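Local atomic coordinates of KLLA0F20702p (Kluyveromyces lactis, PDB entry 5Y5A), a protein that is the N-terminal two-thirds of the telomerase subunit Est1 and probably brings telomerase to chromosome ends by binding the telomere protein Cdc13. Residues 45-48 and 49-53; 152-155 and 156-160. All coordinates share one frame; numbering follows the deposited sequence.

Contact 1: 45-48 and 49-53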
# COMPACT_ATOMS: atom_id res chain seq x y z
N ILE A 45 2.24 -21.28 24.72
CA ILE A 45 1.90 -20.86 23.37
C ILE A 45 2.75 -21.59 22.35
O ILE A 45 2.23 -22.11 21.35
CB ILE A 45 2.06 -19.34 23.21
CG1 ILE A 45 1.06 -18.60 24.10
CG2 ILE A 45 1.90 -18.92 21.75
CD1 ILE A 45 1.14 -17.09 23.98
N MET A 46 4.05 -21.66 22.60
CA MET A 46 4.98 -22.38 21.74
C MET A 46 4.52 -23.82 21.56
O MET A 46 4.70 -24.42 20.51
CB MET A 46 6.41 -22.34 22.30
CG MET A 46 7.16 -21.04 22.02
SD MET A 46 8.75 -20.90 22.88
CE MET A 46 9.29 -19.27 22.36
N GLN A 47 3.90 -24.35 22.61
CA GLN A 47 3.38 -25.70 22.59
C GLN A 47 2.10 -25.83 21.77
O GLN A 47 1.88 -26.85 21.12
CB GLN A 47 3.13 -26.18 24.01
CG GLN A 47 2.75 -27.62 24.11
CD GLN A 47 2.86 -28.09 25.52
OE1 GLN A 47 3.40 -27.38 26.37
NE2 GLN A 47 2.35 -29.28 25.80
N MET A 48 1.25 -24.80 21.82
CA MET A 48 0.06 -24.78 20.97
C MET A 48 0.49 -24.77 19.52
O MET A 48 -0.07 -25.49 18.69
CB MET A 48 -0.80 -23.56 21.28
CG MET A 48 -1.34 -23.52 22.69
SD MET A 48 -2.14 -21.94 23.00
CE MET A 48 -2.51 -22.07 24.74
N LEU A 49 1.49 -23.95 19.23
CA LEU A 49 1.99 -23.76 17.87
C LEU A 49 2.66 -25.02 17.33
O LEU A 49 2.60 -25.29 16.14
CB LEU A 49 2.96 -22.58 17.83
CG LEU A 49 2.30 -21.20 17.97
CD1 LEU A 49 3.34 -20.12 18.24
CD2 LEU A 49 1.49 -20.88 16.73
N LEU A 50 3.29 -25.78 18.22
CA LEU A 50 3.87 -27.06 17.84
C LEU A 50 2.78 -28.03 17.43
O LEU A 50 2.84 -28.62 16.35
CB LEU A 50 4.69 -27.65 18.98
CG LEU A 50 6.16 -27.23 19.11
CD1 LEU A 50 6.79 -27.93 20.30
CD2 LEU A 50 6.91 -27.57 17.83
N GLN A 51 1.78 -28.19 18.30
CA GLN A 51 0.63 -29.04 18.03
C GLN A 51 -0.08 -28.61 16.75
O GLN A 51 -0.72 -29.41 16.08
CB GLN A 51 -0.35 -29.02 19.20
CG GLN A 51 0.09 -29.86 20.40
CD GLN A 51 -0.52 -29.38 21.72
OE1 GLN A 51 -0.84 -28.21 21.88
NE2 GLN A 51 -0.67 -30.30 22.67
N SER A 52 0.05 -27.33 16.41
CA SER A 52 -0.61 -26.77 15.23
C SER A 52 0.17 -26.98 13.93
O SER A 52 -0.40 -26.85 12.85
CB SER A 52 -0.85 -25.27 15.41
OG SER A 52 -1.85 -25.03 16.38
N LEU A 53 1.45 -27.30 14.03
CA LEU A 53 2.30 -27.23 12.84
C LEU A 53 3.17 -28.47 12.59
O LEU A 53 3.96 -28.48 11.65
CB LEU A 53 3.20 -25.99 12.92
CG LEU A 53 2.46 -24.65 13.00
CD1 LEU A 53 3.43 -23.50 13.23
CD2 LEU A 53 1.64 -24.42 11.74

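Contact 2: 152-155 and 156-160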
# COMPACT_ATOMS: atom_id res chain seq x y z
N PRO A 152 8.30 -16.63 -2.61
CA PRO A 152 9.55 -16.40 -3.35
C PRO A 152 10.73 -17.13 -2.71
O PRO A 152 10.83 -17.17 -1.49
CB PRO A 152 9.74 -14.88 -3.26
CG PRO A 152 8.35 -14.34 -3.07
CD PRO A 152 7.62 -15.38 -2.26
N SER A 153 11.59 -17.72 -3.53
CA SER A 153 12.66 -18.59 -3.06
C SER A 153 13.66 -17.88 -2.14
O SER A 153 14.20 -18.48 -1.22
CB SER A 153 13.40 -19.18 -4.25
OG SER A 153 13.73 -18.17 -5.18
N ASP A 154 13.90 -16.60 -2.40
CA ASP A 154 14.89 -15.84 -1.66
C ASP A 154 14.39 -15.40 -0.29
O ASP A 154 15.11 -14.71 0.44
CB ASP A 154 15.31 -14.61 -2.46
CG ASP A 154 14.12 -13.76 -2.85
OD1 ASP A 154 13.51 -14.06 -3.90
OD2 ASP A 154 13.80 -12.81 -2.12
N THR A 155 13.17 -15.78 0.05
CA THR A 155 12.57 -15.42 1.34
C THR A 155 13.36 -16.01 2.50
O THR A 155 13.61 -15.33 3.50
CB THR A 155 11.12 -15.88 1.43
OG1 THR A 155 10.31 -15.08 0.56
CG2 THR A 155 10.59 -15.74 2.85
N ARG A 156 13.79 -17.25 2.39
CA ARG A 156 14.58 -17.85 3.45
C ARG A 156 15.81 -17.01 3.66
O ARG A 156 16.13 -16.66 4.76
CB ARG A 156 15.05 -19.24 3.06
CG ARG A 156 14.16 -20.36 3.53
CD ARG A 156 14.70 -21.70 3.08
NE ARG A 156 14.36 -22.70 4.06
CZ ARG A 156 13.50 -23.68 3.85
NH1 ARG A 156 13.58 -24.79 4.55
NH2 ARG A 156 12.56 -23.55 2.94
N SER A 157 16.50 -16.69 2.58
CA SER A 157 17.71 -15.89 2.69
C SER A 157 17.47 -14.60 3.47
O SER A 157 18.21 -14.29 4.40
CB SER A 157 18.24 -15.54 1.29
OG SER A 157 18.25 -16.69 0.46
N LYS A 158 16.42 -13.87 3.10
CA LYS A 158 16.10 -12.60 3.73
C LYS A 158 15.81 -12.71 5.22
O LYS A 158 15.86 -11.71 5.94
CB LYS A 158 14.89 -11.96 3.05
CG LYS A 158 15.15 -11.45 1.65
CD LYS A 158 13.90 -10.76 1.12
CE LYS A 158 14.12 -10.22 -0.27
NZ LYS A 158 12.89 -9.57 -0.79
N LEU A 159 15.49 -13.92 5.68
CA LEU A 159 15.16 -14.13 7.09
C LEU A 159 16.30 -14.78 7.85
O LEU A 159 16.13 -15.17 9.01
CB LEU A 159 13.85 -14.91 7.22
CG LEU A 159 12.60 -14.12 6.85
CD1 LEU A 159 11.33 -14.93 7.06
CD2 LEU A 159 12.55 -12.83 7.66
N ASN A 160 17.45 -14.91 7.19
CA ASN A 160 18.63 -15.57 7.74
C ASN A 160 18.33 -16.96 8.27
O ASN A 160 18.94 -17.42 9.24
CB ASN A 160 19.31 -14.75 8.83
CG ASN A 160 20.24 -13.70 8.27
OD1 ASN A 160 19.88 -12.94 7.36
ND2 ASN A 160 21.46 -13.66 8.78

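Contact 1: 45-48 and 49-53
Ile45 and Leu49 meet one helical turn apart, joined by both backbone and side chains. Four backbone bonds cross the contact. Leu49 N donates to Ile45 O at 2.9 Å, and the bond is nearly straight (N-H...O angle 161°). Leu50 N reaches Met46 O at 3.0 Å, more bent. Gln51 N reaches Gln47 O at 3.1 Å with an N-H...O angle of 175°. The bond from Ser52 N to Met48 O is weak.

One side chain adds a polar bond. Ser52 OG donates to Met48 O at 3.0 Å, from above the carbonyl plane rather than along a lone pair. A chi1 of -70° sets OG beside its own backbone N and turns it back toward the preceding turn. Met48 O therefore takes the hydroxyl and, weakly, the N-H of the same serine.

The apolar contact is small. Ile45 and Leu49 lie side by side and point the same way, with Ile45 CG2 at 4.0 Å from Leu49 CD1. Both residues are buried. Ile45 packs on Phe12 and Phe15 of helix 7-21, and Leu49 on Thr137 of helix 113-144. Met48 reaches Thr11 and Phe12, while Met46 and Leu50 touch Leu133 and Leu140.

This i to i+4 pattern, with a serine hydroxyl bonded back to the carbonyl four residues earlier, is that of an alpha-helix packed within the all-helical N-terminal part of Est1.

Contact 2: 152-155 and 156-160
A type I beta turn from Pro152 to Thr155 leads straight into the short helix 155-158, which a Schellman motif closes at Asn160. Thr155 joins the two elements. Thr155 N and Thr155 OG1 both donate to Pro152 O, at 3.1 Å and 3.0 Å, from the same face of that carbonyl. With chi1 at -71°, OG1 lies beside the backbone N and can share its acceptor. An alanine here would remove the hydroxyl, so Pro152 O would probably be left with the backbone N-H alone and the turn less firmly held. Thr155 also packs on Phe142 of helix 113-144.

Across the contact, Lys158 N donates to Asp154 O at 3.1 Å, close to straight at 163°. Leu159 N makes a weak bond to Thr155 O; within 156-160 it also donates to Arg156 O at 3.0 Å. Leu159 leans on Leu138 and Ile226.

The charged side chains of Asp154 and Lys158 run side by side in the same direction. OD1 of Asp154 forms a salt bridge with Lys519, giving the carboxylate a second lysine partner. The other oxygen, Asp154 OD2, is 3.2 Å from Lys158 CE, and its salt bridge to Lys158 NZ is long, at 3.6 Å.

Contacts 1 and 2 do not touch. Their centres are about 23 Å apart and their nearest atoms about 13 Å. They follow one another in the chain, on the same side of its centre. Helix 113-144 links them: contact 1 packs along its residues 133-140 and contact 2 along 138-142. Contact 1 lies farther out, its centre about 32 Å from the chain centre against about 22 Å, and also rests on helices 7-21 and 78-105. Contact 2 faces later parts of the chain, through Ile226 of helix 218-230 and through Asp514 and Lys519.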